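Local atomic coordinates of SusD family protein (Bacteroides uniformis, PDB entry 7KV1), a protein that probably binds beta-glucans at the cell surface of a human gut bacterium, as a SusD-family glycan-binding protein with tetratricopeptide-type helices. Residues E138-R141 / K142-M146; N245-S248 / R249-K252; K252-G255 / Y256-L260; W276-E279 / G280-C283; E429-T432 / W433-V437. All coordinates share one frame; numbering follows the deposited sequence.

Interaction 1: residues E138-R141 / K142-M146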
loop_
_atom_site.group_PDB
_atom_site.type_symbol
_atom_site.label_atom_id
_atom_site.label_comp_id
_atom_site.label_asym_id
_atom_site.label_seq_id
_atom_site.Cartn_x
_atom_site.Cartn_y
_atom_site.Cartn_z
ATOM N N GLU A 138 4.529 11.549 -31.442
ATOM C CA GLU A 138 4.208 10.102 -31.294
ATOM C C GLU A 138 4.810 9.590 -29.970
ATOM O O GLU A 138 4.115 8.825 -29.261
ATOM C CB GLU A 138 4.700 9.331 -32.526
ATOM C CG GLU A 138 4.324 7.855 -32.541
ATOM C CD GLU A 138 2.869 7.543 -32.222
ATOM O OE1 GLU A 138 2.015 8.431 -32.421
ATOM O OE2 GLU A 138 2.588 6.411 -31.758
ATOM N N ALA A 139 6.047 10.012 -29.664
ATOM C CA ALA A 139 6.838 9.643 -28.465
ATOM C C ALA A 139 6.121 10.093 -27.189
ATOM O O ALA A 139 6.046 9.297 -26.250
ATOM C CB ALA A 139 8.216 10.259 -28.526
ATOM N N ASN A 140 5.659 11.339 -27.143
ATOM C CA ASN A 140 4.967 11.892 -25.953
ATOM C C ASN A 140 3.584 11.240 -25.838
ATOM O O ASN A 140 3.135 10.998 -24.703
ATOM C CB ASN A 140 4.932 13.419 -25.990
ATOM C CG ASN A 140 6.274 14.018 -25.618
ATOM O OD1 ASN A 140 6.622 15.107 -26.058
ATOM N ND2 ASN A 140 7.035 13.313 -24.804
ATOM N N ARG A 141 2.943 10.949 -26.966
ATOM C CA ARG A 141 1.596 10.337 -26.965
ATOM C C ARG A 141 1.689 8.981 -26.271
ATOM O O ARG A 141 0.785 8.661 -25.484
ATOM C CB ARG A 141 1.031 10.147 -28.374
ATOM C CG ARG A 141 -0.462 9.852 -28.358
ATOM C CD ARG A 141 -0.975 9.405 -29.700
ATOM N NE ARG A 141 -0.332 8.191 -30.159
ATOM C CZ ARG A 141 -0.614 6.959 -29.725
ATOM N NH1 ARG A 141 -1.515 6.762 -28.771
ATOM N NH2 ARG A 141 0.028 5.919 -30.237
ATOM N N LYS A 142 2.714 8.206 -26.613
ATOM C CA LYS A 142 2.918 6.839 -26.089
ATOM C C LYS A 142 3.212 6.958 -24.591
ATOM O O LYS A 142 2.641 6.153 -23.822
ATOM C CB LYS A 142 4.048 6.101 -26.822
ATOM C CG LYS A 142 3.774 5.591 -28.238
ATOM C CD LYS A 142 2.411 4.955 -28.493
ATOM C CE LYS A 142 2.212 3.575 -27.890
ATOM N NZ LYS A 142 0.878 3.008 -28.231
ATOM N N LEU A 143 4.072 7.905 -24.206
ATOM C CA LEU A 143 4.397 8.179 -22.783
ATOM C C LEU A 143 3.118 8.546 -22.022
ATOM O O LEU A 143 2.928 7.974 -20.920
ATOM C CB LEU A 143 5.443 9.285 -22.652
ATOM C CG LEU A 143 6.901 8.828 -22.700
ATOM C CD1 LEU A 143 7.829 10.008 -22.424
ATOM C CD2 LEU A 143 7.169 7.713 -21.696
ATOM N N TYR A 144 2.286 9.460 -22.549
ATOM C CA TYR A 144 1.046 9.907 -21.852
ATOM C C TYR A 144 0.093 8.708 -21.723
ATOM O O TYR A 144 -0.461 8.485 -20.638
ATOM C CB TYR A 144 0.347 11.081 -22.548
ATOM C CG TYR A 144 1.174 12.330 -22.743
ATOM C CD1 TYR A 144 2.158 12.721 -21.845
ATOM C CD2 TYR A 144 0.951 13.143 -23.844
ATOM C CE1 TYR A 144 2.907 13.873 -22.037
ATOM C CE2 TYR A 144 1.698 14.288 -24.062
ATOM C CZ TYR A 144 2.680 14.658 -23.160
ATOM O OH TYR A 144 3.395 15.801 -23.398
ATOM N N GLU A 145 -0.022 7.934 -22.798
ATOM C CA GLU A 145 -0.895 6.751 -22.911
ATOM C C GLU A 145 -0.510 5.720 -21.848
ATOM O O GLU A 145 -1.389 5.246 -21.127
ATOM C CB GLU A 145 -0.740 6.069 -24.264
ATOM C CG GLU A 145 -1.595 4.840 -24.374
ATOM C CD GLU A 145 -1.392 4.012 -25.615
ATOM O OE1 GLU A 145 -0.707 4.472 -26.531
ATOM O OE2 GLU A 145 -1.902 2.908 -25.637
ATOM N N MET A 146 0.766 5.363 -21.791
ATOM C CA MET A 146 1.219 4.281 -20.895
ATOM C C MET A 146 1.132 4.755 -19.444
ATOM O O MET A 146 0.816 3.925 -18.592
ATOM C CB MET A 146 2.619 3.814 -21.279
ATOM C CG MET A 146 2.617 2.989 -22.578
ATOM S SD MET A 146 1.185 1.886 -22.852
ATOM C CE MET A 146 1.371 1.468 -24.589
#
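Arg141 lies alongside Lys142 and Glu145, and all three side chains run the same way off the start of helix 138-162. In Arg141, CG is anti to the backbone N (chi1 -166°) and the chain bends at chi3, which swings the guanidinium back to Glu138. The grip there is side-on. Arg141 NE reaches Glu138 OE1 at 3.3 Å, in the guanidinium plane and almost straight. Arg141 NH2 meets Glu138 OE2 at 3.0 Å. Both oxygens are approached on their syn sides. The third nitrogen serves the following turn: Arg141 NH1 makes a weak, salt-bridged hydrogen bond to Glu145 OE1 at 3.3 Å, with the two planar groups 34° apart. Lys142 folds over at chi2 and chi3 and brings NZ to the same Glu145 OE1, at 2.7 Å. On the way, Lys142 CD passes 3.1 Å from Arg141 NH2. The two carboxylates probably offset the closeness of the two cations. Replacing Arg141 with an alanine would probably leave Glu138 without its two-nitrogen grip and Glu145 with one cation fewer. Elsewhere on this turn, Asn140 O stands over one face of the Tyr144 ring, and Asn140 CB is 3.8 Å from Tyr144 CZ. The Tyr144 ring packs on Ile47, Gln48 and Leu51 of helix 44-55, while Leu143 touches Val204 in a loop.

Interaction 2: residues N245-S248 / R249-K252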
loop_
_atom_site.group_PDB
_atom_site.type_symbol
_atom_site.label_atom_id
_atom_site.label_comp_id
_atom_site.label_asym_id
_atom_site.label_seq_id
_atom_site.Cartn_x
_atom_site.Cartn_y
_atom_site.Cartn_z
ATOM N N ASN A 245 -1.872 -15.610 -6.374
ATOM C CA ASN A 245 -1.185 -16.930 -6.288
ATOM C C ASN A 245 -1.143 -17.490 -7.720
ATOM O O ASN A 245 -1.369 -18.691 -7.913
ATOM C CB ASN A 245 -1.846 -17.864 -5.248
ATOM C CG ASN A 245 -1.426 -17.533 -3.828
ATOM O OD1 ASN A 245 -0.238 -17.562 -3.518
ATOM N ND2 ASN A 245 -2.369 -17.103 -2.997
ATOM N N ASP A 246 -0.907 -16.629 -8.714
ATOM C CA ASP A 246 -0.933 -17.041 -10.133
ATOM C C ASP A 246 0.421 -17.685 -10.475
ATOM O O ASP A 246 1.297 -16.988 -10.985
ATOM C CB ASP A 246 -1.264 -15.843 -11.035
ATOM C CG ASP A 246 -1.267 -16.175 -12.510
ATOM O OD1 ASP A 246 -1.063 -17.368 -12.847
ATOM O OD2 ASP A 246 -1.454 -15.228 -13.303
ATOM N N GLU A 247 0.576 -18.969 -10.215
ATOM C CA GLU A 247 1.854 -19.696 -10.449
ATOM C C GLU A 247 2.317 -19.562 -11.902
ATOM O O GLU A 247 3.520 -19.505 -12.114
ATOM C CB GLU A 247 1.684 -21.169 -10.146
ATOM C CG GLU A 247 1.261 -21.451 -8.729
ATOM C CD GLU A 247 1.131 -22.943 -8.533
ATOM O OE1 GLU A 247 2.102 -23.648 -8.914
ATOM O OE2 GLU A 247 0.044 -23.393 -8.092
ATOM N N SER A 248 1.397 -19.508 -12.861
ATOM C CA SER A 248 1.723 -19.377 -14.303
ATOM C C SER A 248 2.585 -18.140 -14.538
ATOM O O SER A 248 3.320 -18.129 -15.545
ATOM C CB SER A 248 0.505 -19.381 -15.200
ATOM O OG SER A 248 -0.117 -18.120 -15.200
ATOM N N ARG A 249 2.550 -17.151 -13.651
ATOM C CA ARG A 249 3.297 -15.887 -13.899
ATOM C C ARG A 249 4.442 -15.658 -12.910
ATOM O O ARG A 249 5.043 -14.577 -13.007
ATOM C CB ARG A 249 2.293 -14.734 -13.914
ATOM C CG ARG A 249 1.538 -14.632 -15.235
ATOM C CD ARG A 249 0.587 -13.461 -15.219
ATOM N NE ARG A 249 -0.113 -13.202 -16.486
ATOM C CZ ARG A 249 -1.348 -13.616 -16.807
ATOM N NH1 ARG A 249 -2.062 -14.359 -15.980
ATOM N NH2 ARG A 249 -1.892 -13.222 -17.950
ATOM N N PHE A 250 4.770 -16.611 -12.027
ATOM C CA PHE A 250 5.817 -16.425 -10.991
ATOM C C PHE A 250 7.178 -16.184 -11.657
ATOM O O PHE A 250 7.889 -15.270 -11.274
ATOM C CB PHE A 250 5.898 -17.599 -10.017
ATOM C CG PHE A 250 4.810 -17.677 -8.979
ATOM C CD1 PHE A 250 3.794 -16.732 -8.903
ATOM C CD2 PHE A 250 4.799 -18.724 -8.083
ATOM C CE1 PHE A 250 2.788 -16.839 -7.961
ATOM C CE2 PHE A 250 3.791 -18.835 -7.135
ATOM C CZ PHE A 250 2.775 -17.900 -7.086
ATOM N N SER A 251 7.550 -17.008 -12.638
ATOM C CA SER A 251 8.847 -16.871 -13.355
ATOM C C SER A 251 8.964 -15.502 -14.043
ATOM O O SER A 251 10.039 -14.891 -14.009
ATOM C CB SER A 251 9.023 -18.005 -14.335
ATOM O OG SER A 251 9.124 -19.218 -13.595
ATOM N N LYS A 252 7.921 -15.040 -14.713
ATOM C CA LYS A 252 7.970 -13.716 -15.363
ATOM C C LYS A 252 8.123 -12.643 -14.281
ATOM O O LYS A 252 8.934 -11.730 -14.465
ATOM C CB LYS A 252 6.709 -13.531 -16.196
ATOM C CG LYS A 252 6.725 -12.374 -17.158
ATOM C CD LYS A 252 5.680 -12.589 -18.239
ATOM C CE LYS A 252 5.307 -11.317 -18.954
ATOM N NZ LYS A 252 4.131 -11.526 -19.827
HETATM O O HOH W 1 5.802 -19.245 -13.584
HETATM O O HOH W 2 5.865 -17.127 -15.584
#
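Arg249 N bonds back to Asp246 O at 3.0 Å and Phe250 N to Glu247 O at 3.2 Å, two successive i to i+3 links that wind the chain into helix 250-262. Asn245 has positive phi and closes helix 230-244 in a Schellman motif. Asp246 centres an inverse gamma turn, and Arg249 takes the N-cap position of the next helix. The Asp246 carboxylate has CG anti to the backbone N (chi1 178°). It serves two partners within the turn, and Tyr189 OH bonds to OD2 as a third. Asp246 OD1 accepts Ser248 OG at 2.6 Å. Asp246 OD2 offers the syn lone pair to Arg249 NH1 at 2.9 Å, a salt bridge lying in the guanidinium plane. The carboxylate and guanidinium planes stand 76° apart. Arg249 is extended from CG to NE, and its CD also passes 3.3 Å from Asp246 OD2. Phe250 turns one face to the backbone: Glu247 CA sits 3.6 Å above the Phe250 ring centroid, a CH-pi contact almost on the ring normal. Two waters carry on the backbone pattern. Water 1 donates to Glu247 O at 2.7 Å and accepts from Ser251 N. Water 2 likewise joins Ser248 O to Lys252 N. Each stands in for a direct i to i+4 bond. The turn connects helices 230-244 and 250-262, with Phe250 against Val241 of the former. Arg249 and Lys252 both form salt bridges to Glu197 of helix 185-201. Asn245 OD1 is bonded to Arg421 NH2 and Asn245 ND2 to the backbone Arg474 O.

Interaction 3: residues K252-G255 / Y256-L260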
loop_
_atom_site.group_PDB
_atom_site.type_symbol
_atom_site.label_atom_id
_atom_site.label_comp_id
_atom_site.label_asym_id
_atom_site.label_seq_id
_atom_site.Cartn_x
_atom_site.Cartn_y
_atom_site.Cartn_z
ATOM N N LYS A 252 7.921 -15.040 -14.713
ATOM C CA LYS A 252 7.970 -13.716 -15.363
ATOM C C LYS A 252 8.123 -12.643 -14.281
ATOM O O LYS A 252 8.934 -11.730 -14.465
ATOM C CB LYS A 252 6.709 -13.531 -16.196
ATOM C CG LYS A 252 6.725 -12.374 -17.158
ATOM C CD LYS A 252 5.680 -12.589 -18.239
ATOM C CE LYS A 252 5.307 -11.317 -18.954
ATOM N NZ LYS A 252 4.131 -11.526 -19.827
ATOM N N ALA A 253 7.346 -12.705 -13.193
ATOM C CA ALA A 253 7.446 -11.683 -12.128
ATOM C C ALA A 253 8.878 -11.676 -11.571
ATOM O O ALA A 253 9.462 -10.562 -11.339
ATOM C CB ALA A 253 6.418 -11.927 -11.061
ATOM N N LEU A 254 9.440 -12.867 -11.366
ATOM C CA LEU A 254 10.840 -13.024 -10.873
ATOM C C LEU A 254 11.799 -12.335 -11.830
ATOM O O LEU A 254 12.628 -11.558 -11.376
ATOM C CB LEU A 254 11.153 -14.505 -10.764
ATOM C CG LEU A 254 12.546 -14.857 -10.259
ATOM C CD1 LEU A 254 12.869 -14.045 -9.008
ATOM C CD2 LEU A 254 12.597 -16.354 -9.974
ATOM N N GLY A 255 11.642 -12.580 -13.127
ATOM C CA GLY A 255 12.432 -11.913 -14.182
ATOM C C GLY A 255 12.402 -10.409 -14.008
ATOM O O GLY A 255 13.479 -9.785 -14.019
ATOM N N TYR A 256 11.237 -9.822 -13.763
ATOM C CA TYR A 256 11.116 -8.349 -13.621
ATOM C C TYR A 256 11.840 -7.886 -12.364
ATOM O O TYR A 256 12.522 -6.853 -12.426
ATOM C CB TYR A 256 9.661 -7.900 -13.625
ATOM C CG TYR A 256 8.922 -8.120 -14.924
ATOM C CD1 TYR A 256 9.550 -7.942 -16.143
ATOM C CD2 TYR A 256 7.591 -8.494 -14.947
ATOM C CE1 TYR A 256 8.895 -8.143 -17.346
ATOM C CE2 TYR A 256 6.905 -8.653 -16.144
ATOM C CZ TYR A 256 7.556 -8.477 -17.352
ATOM O OH TYR A 256 6.912 -8.656 -18.557
ATOM N N MET A 257 11.682 -8.615 -11.255
ATOM C CA MET A 257 12.401 -8.304 -9.997
ATOM C C MET A 257 13.919 -8.373 -10.247
ATOM O O MET A 257 14.602 -7.419 -9.844
ATOM C CB MET A 257 11.984 -9.223 -8.852
ATOM C CG MET A 257 10.511 -9.135 -8.533
ATOM S SD MET A 257 9.940 -7.530 -7.988
ATOM C CE MET A 257 9.403 -6.763 -9.520
ATOM N N LYS A 258 14.419 -9.407 -10.930
ATOM C CA LYS A 258 15.874 -9.551 -11.240
ATOM C C LYS A 258 16.373 -8.438 -12.161
ATOM O O LYS A 258 17.535 -8.066 -12.002
ATOM C CB LYS A 258 16.170 -10.928 -11.828
ATOM C CG LYS A 258 16.161 -12.001 -10.756
ATOM C CD LYS A 258 16.085 -13.404 -11.282
ATOM C CE LYS A 258 17.383 -13.923 -11.851
ATOM N NZ LYS A 258 17.173 -15.351 -12.179
ATOM N N GLU A 259 15.546 -7.891 -13.058
ATOM C CA GLU A 259 15.971 -6.696 -13.833
ATOM C C GLU A 259 16.260 -5.548 -12.859
ATOM O O GLU A 259 17.173 -4.798 -13.128
ATOM C CB GLU A 259 14.915 -6.172 -14.806
ATOM C CG GLU A 259 14.538 -7.149 -15.886
ATOM C CD GLU A 259 13.554 -6.548 -16.887
ATOM O OE1 GLU A 259 13.731 -5.369 -17.273
ATOM O OE2 GLU A 259 12.601 -7.267 -17.253
ATOM N N LEU A 260 15.444 -5.344 -11.820
ATOM C CA LEU A 260 15.674 -4.211 -10.892
ATOM C C LEU A 260 16.913 -4.519 -10.045
ATOM O O LEU A 260 17.690 -3.600 -9.797
ATOM C CB LEU A 260 14.433 -3.998 -10.013
ATOM C CG LEU A 260 13.180 -3.571 -10.769
ATOM C CD1 LEU A 260 12.039 -3.343 -9.804
ATOM C CD2 LEU A 260 13.453 -2.354 -11.643
#
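Tyr256 lies beside Lys252 one helical turn earlier, both side chains pointing the same way along helix 250-262. Its CB rests 3.5 Å from Ala253 O. From there CG goes anti to the carbonyl carbon (chi1 -66°), which lays the ring back over the preceding turn. Lys252 O then sits over one face, toward the rim, 3.5 Å from Tyr256 CD2. Further out the partner changes from backbone to side chain. Tyr256 CE2 is 3.9 Å from Lys252 CG, and Tyr256 CZ is 4.0 Å from Lys252 CE. At the tip, Tyr256 OH comes within 3.1 Å of Lys252 CE. Lys252 is extended beyond CG, and its methylenes pass the outer part of the ring and the hydroxyl. The ring also stacks on Tyr234 and meets Tyr237 edge-to-face, both on helix 230-244. Glu259 OE2 lies in the ring plane at its edge, while Glu259 OE1 is bonded to Tyr234 OH. On another side of the helix, Lys258 CD crosses Leu254 CG at 4.0 Å, one turn on from it. Regular i to i+4 backbone bonds run beneath, and Lys258 N meets Leu254 O at 2.8 Å. With an alanine in place of Tyr256, the Lys252 methylenes would probably lose the hydroxyl and outer ring atoms they run along, and Tyr234 and Tyr237 the ring they pack on. Chemically, the alkyl chain of Lys252 runs past the outer part and hydroxyl of Tyr256, while the charge of Lys252 NZ is paired beyond, in a salt bridge with Glu197.

Interaction 4: residues W276-E279 / G280-C283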
loop_
_atom_site.group_PDB
_atom_site.type_symbol
_atom_site.label_atom_id
_atom_site.label_comp_id
_atom_site.label_asym_id
_atom_site.label_seq_id
_atom_site.Cartn_x
_atom_site.Cartn_y
_atom_site.Cartn_z
ATOM N N TRP A 276 12.870 7.416 6.094
ATOM C CA TRP A 276 11.602 8.046 6.572
ATOM C C TRP A 276 11.760 9.560 6.795
ATOM O O TRP A 276 10.738 10.225 7.055
ATOM C CB TRP A 276 11.152 7.313 7.841
ATOM C CG TRP A 276 11.171 5.846 7.569
ATOM C CD1 TRP A 276 12.092 4.928 7.980
ATOM C CD2 TRP A 276 10.332 5.173 6.617
ATOM N NE1 TRP A 276 11.846 3.720 7.389
ATOM C CE2 TRP A 276 10.773 3.841 6.550
ATOM C CE3 TRP A 276 9.209 5.560 5.880
ATOM C CZ2 TRP A 276 10.150 2.900 5.735
ATOM C CZ3 TRP A 276 8.592 4.631 5.080
ATOM C CH2 TRP A 276 9.077 3.329 4.992
ATOM N N GLU A 277 13.001 10.050 6.792
ATOM C CA GLU A 277 13.346 11.487 6.940
ATOM C C GLU A 277 12.999 12.171 5.616
ATOM O O GLU A 277 12.945 11.471 4.574
ATOM C CB GLU A 277 14.830 11.676 7.250
ATOM C CG GLU A 277 15.359 10.797 8.364
ATOM C CD GLU A 277 15.182 11.342 9.768
ATOM O OE1 GLU A 277 14.350 12.271 9.947
ATOM O OE2 GLU A 277 15.898 10.847 10.685
ATOM N N THR A 278 12.754 13.473 5.646
ATOM C CA THR A 278 12.488 14.270 4.427
ATOM C C THR A 278 13.629 14.096 3.429
ATOM O O THR A 278 13.344 13.950 2.240
ATOM C CB THR A 278 12.278 15.759 4.736
ATOM O OG1 THR A 278 11.555 15.863 5.960
ATOM C CG2 THR A 278 11.540 16.440 3.610
ATOM N N GLU A 279 14.876 14.046 3.896
ATOM C CA GLU A 279 16.076 13.841 3.028
ATOM C C GLU A 279 16.060 12.441 2.392
ATOM O O GLU A 279 16.737 12.281 1.383
ATOM C CB GLU A 279 17.368 14.033 3.824
ATOM C CG GLU A 279 17.547 15.422 4.415
ATOM C CD GLU A 279 16.398 15.968 5.260
ATOM O OE1 GLU A 279 15.891 15.249 6.198
ATOM O OE2 GLU A 279 15.993 17.115 4.971
ATOM N N GLY A 280 15.313 11.469 2.935
ATOM C CA GLY A 280 15.211 10.088 2.408
ATOM C C GLY A 280 14.176 9.956 1.303
ATOM O O GLY A 280 14.147 8.908 0.623
ATOM N N GLU A 281 13.370 10.994 1.085
ATOM C CA GLU A 281 12.356 11.000 0.006
ATOM C C GLU A 281 13.088 10.818 -1.311
ATOM O O GLU A 281 14.086 11.515 -1.522
ATOM C CB GLU A 281 11.557 12.302 0.035
ATOM C CG GLU A 281 10.729 12.413 1.288
ATOM C CD GLU A 281 9.766 13.579 1.306
ATOM O OE1 GLU A 281 9.962 14.509 0.496
ATOM O OE2 GLU A 281 8.824 13.536 2.124
ATOM N N TRP A 282 12.645 9.874 -2.128
ATOM C CA TRP A 282 13.250 9.603 -3.457
ATOM C C TRP A 282 14.756 9.280 -3.310
ATOM O O TRP A 282 15.528 9.605 -4.222
ATOM C CB TRP A 282 12.975 10.794 -4.391
ATOM C CG TRP A 282 11.509 10.924 -4.676
ATOM C CD1 TRP A 282 10.667 11.921 -4.291
ATOM C CD2 TRP A 282 10.707 9.968 -5.383
ATOM N NE1 TRP A 282 9.385 11.644 -4.706
ATOM C CE2 TRP A 282 9.388 10.457 -5.394
ATOM C CE3 TRP A 282 10.995 8.770 -6.045
ATOM C CZ2 TRP A 282 8.355 9.785 -6.035
ATOM C CZ3 TRP A 282 9.973 8.094 -6.676
ATOM C CH2 TRP A 282 8.669 8.604 -6.671
ATOM N N CYS A 283 15.162 8.601 -2.234
ATOM C CA CYS A 283 16.500 7.954 -2.169
ATOM C C CYS A 283 16.495 6.796 -3.178
ATOM O O CYS A 283 15.414 6.521 -3.811
ATOM C CB CYS A 283 16.851 7.496 -0.762
ATOM S SG CYS A 283 15.819 6.141 -0.141
#
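Gly280 N turns back to Glu277 O at 2.9 Å, and this short bond marks the tight part of the contact. The donor stands well above the carbonyl plane, in keeping with the sharp i to i+3 winding. Gly280 is buried here. A CB on Gly280 would fall only 3.2 Å from Glu277 O, a close fit against the backbone. The next amide repeats the step: Glu281 N bonds to Thr278 O at 3.2 Å, again from above the plane. The same oxygen is pressed by the Glu281 side chain, whose CG lies 3.2 Å from Thr278 O. In Glu281, CG is anti to the carbonyl carbon (chi1 -66°), and the extended chain runs beside Thr278 in the same direction. The two i to i+3 bonds form a short 3-10 turn in the loop between helix 272-275 and strand 286-290. A type II beta turn follows directly, from Gly280 to Cys283. It is closed by Cys283 N to Gly280 O at 3.0 Å. Trp282 has positive phi at the third position, where a type II turn places it. The packing slackens toward the side-chain ends. Thr278 CG2 and Glu281 OE1 are 4.0 Å apart, a loose touch, and Glu281 OE2 is instead bonded to Asn402 N. Thr278 also touches Lys386 and Asn387 in another loop. On the solvent side, Glu279 is exposed and its CB points away from the turn. The end of Glu277 likewise leads away.

Interaction 5: residues E429-T432 / W433-V437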
loop_
_atom_site.group_PDB
_atom_site.type_symbol
_atom_site.label_atom_id
_atom_site.label_comp_id
_atom_site.label_asym_id
_atom_site.label_seq_id
_atom_site.Cartn_x
_atom_site.Cartn_y
_atom_site.Cartn_z
ATOM N N GLU A 429 20.224 -17.438 -4.936
ATOM C CA GLU A 429 19.899 -16.003 -5.069
ATOM C C GLU A 429 18.901 -15.585 -3.970
ATOM O O GLU A 429 19.049 -14.523 -3.410
ATOM C CB GLU A 429 19.241 -15.765 -6.418
ATOM C CG GLU A 429 20.151 -16.028 -7.578
ATOM C CD GLU A 429 19.414 -15.714 -8.866
ATOM O OE1 GLU A 429 18.319 -16.303 -9.092
ATOM O OE2 GLU A 429 19.886 -14.802 -9.567
ATOM N N ALA A 430 17.965 -16.448 -3.594
ATOM C CA ALA A 430 16.964 -16.093 -2.549
ATOM C C ALA A 430 17.667 -15.716 -1.240
ATOM O O ALA A 430 17.284 -14.700 -0.612
ATOM C CB ALA A 430 16.027 -17.232 -2.378
ATOM N N LYS A 431 18.725 -16.445 -0.871
ATOM C CA LYS A 431 19.494 -16.180 0.369
ATOM C C LYS A 431 20.270 -14.875 0.223
ATOM O O LYS A 431 20.269 -14.094 1.177
ATOM C CB LYS A 431 20.433 -17.355 0.670
ATOM C CG LYS A 431 21.469 -17.121 1.753
ATOM C CD LYS A 431 22.377 -18.347 1.929
ATOM C CE LYS A 431 23.617 -18.074 2.748
ATOM N NZ LYS A 431 24.331 -19.349 3.006
ATOM N N THR A 432 20.949 -14.652 -0.904
ATOM C CA THR A 432 21.670 -13.372 -1.149
ATOM C C THR A 432 20.726 -12.171 -0.915
ATOM O O THR A 432 21.080 -11.237 -0.173
ATOM C CB THR A 432 22.231 -13.336 -2.563
ATOM O OG1 THR A 432 23.073 -14.482 -2.681
ATOM C CG2 THR A 432 22.984 -12.048 -2.833
ATOM N N TRP A 433 19.571 -12.197 -1.564
ATOM C CA TRP A 433 18.575 -11.091 -1.539
ATOM C C TRP A 433 17.986 -10.883 -0.144
ATOM O O TRP A 433 18.022 -9.719 0.343
ATOM C CB TRP A 433 17.486 -11.377 -2.565
ATOM C CG TRP A 433 18.055 -11.481 -3.937
ATOM C CD1 TRP A 433 19.146 -10.832 -4.412
ATOM C CD2 TRP A 433 17.514 -12.230 -5.031
ATOM N NE1 TRP A 433 19.338 -11.154 -5.730
ATOM C CE2 TRP A 433 18.368 -12.017 -6.135
ATOM C CE3 TRP A 433 16.402 -13.060 -5.188
ATOM C CZ2 TRP A 433 18.136 -12.592 -7.380
ATOM C CZ3 TRP A 433 16.174 -13.645 -6.416
ATOM C CH2 TRP A 433 17.044 -13.419 -7.488
ATOM N N LEU A 434 17.450 -11.932 0.484
ATOM C CA LEU A 434 16.881 -11.783 1.849
ATOM C C LEU A 434 17.973 -11.280 2.801
ATOM O O LEU A 434 17.683 -10.373 3.608
ATOM C CB LEU A 434 16.281 -13.099 2.354
ATOM C CG LEU A 434 15.548 -12.950 3.691
ATOM C CD1 LEU A 434 14.206 -13.657 3.643
ATOM C CD2 LEU A 434 16.383 -13.478 4.835
ATOM N N ASN A 435 19.214 -11.774 2.676
ATOM C CA ASN A 435 20.285 -11.419 3.646
ATOM C C ASN A 435 20.719 -9.957 3.458
ATOM O O ASN A 435 21.158 -9.356 4.459
ATOM C CB ASN A 435 21.459 -12.398 3.607
ATOM C CG ASN A 435 21.141 -13.692 4.322
ATOM O OD1 ASN A 435 20.165 -13.741 5.069
ATOM N ND2 ASN A 435 21.950 -14.735 4.106
ATOM N N GLU A 436 20.605 -9.397 2.253
ATOM C CA GLU A 436 20.891 -7.950 1.988
ATOM C C GLU A 436 19.936 -7.083 2.831
ATOM O O GLU A 436 20.388 -6.081 3.397
ATOM C CB GLU A 436 20.721 -7.698 0.490
ATOM C CG GLU A 436 21.366 -6.471 -0.112
ATOM C CD GLU A 436 21.563 -6.608 -1.629
ATOM O OE1 GLU A 436 21.920 -7.768 -2.067
ATOM O OE2 GLU A 436 21.321 -5.585 -2.412
ATOM N N VAL A 437 18.661 -7.468 2.898
ATOM C CA VAL A 437 17.630 -6.820 3.760
ATOM C C VAL A 437 17.989 -7.046 5.234
ATOM O O VAL A 437 17.968 -6.066 5.981
ATOM C CB VAL A 437 16.206 -7.306 3.423
ATOM C CG1 VAL A 437 15.152 -6.699 4.328
ATOM C CG2 VAL A 437 15.837 -7.034 1.969
#
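Glu429 and Trp433 both hold CG anti to the carbonyl carbon (chi1 -65° and -60°), which sends the two side chains off the helix side by side. Glu429 stays extended beyond CG and lies across the six-membered ring, its carboxylate reaching the CH2-CZ2 side. Its CB sits 3.5 Å from the centroid of the Trp433 six-membered ring, a CH-pi contact 18° off the ring normal. The carboxylate beyond is tilted against the ring: Glu429 OE1 is 3.5 Å from Trp433 CH2, and Glu429 OE2 is 3.6 Å from Trp433 CZ2. The carbonyl oxygen Glu429 O lies over a face of the indole too, toward the rim. It also accepts Trp433 N at 3.0 Å in a nearly straight bond. This is the first turn of alpha-helix 429-440, and its i to i+4 bonds continue with Leu434 N to Ala430 O and Asn435 N to Lys431 O. Away from the indole, Asn435 ND2 comes 3.4 Å from Lys431 CG, amide against methylene. The polar ends of both are held by the chain ahead: Asn435 OD1 by Leu446 N, and Lys431 NZ by Ala447 O. The indole is buried against Leu412 and Ala415 of helix 408-420, and against Lys258 and Ile261 of helix 250-262. Glu436, bonded through its N to Thr432 O at 3.1 Å, has its side chain about 4 Å from a bound cobalt hexammine.

In the fold
Interactions 2 and 3 run on from one another along helix 250-262. They share Lys252, and their centres are 11 Å apart. Interaction 3 also meets interaction 5: Lys258 CG packs on Trp433 CH2 at 3.7 Å, and Lys258 NZ forms a long, weak ion pair with Glu429 OE1. Both lie near the cobalt hexammine. Leu260 of interaction 3 touches this ion and lines its pocket, while the side chain of Glu436 in interaction 5 is about 4 Å from it. Interaction 4 stands apart, its nearest atoms about 11 Å from interaction 5. Interaction 1 touches none of the others; its nearest atoms are about 13 Å from interaction 3, and its centre is 37 Å from that of interaction 5.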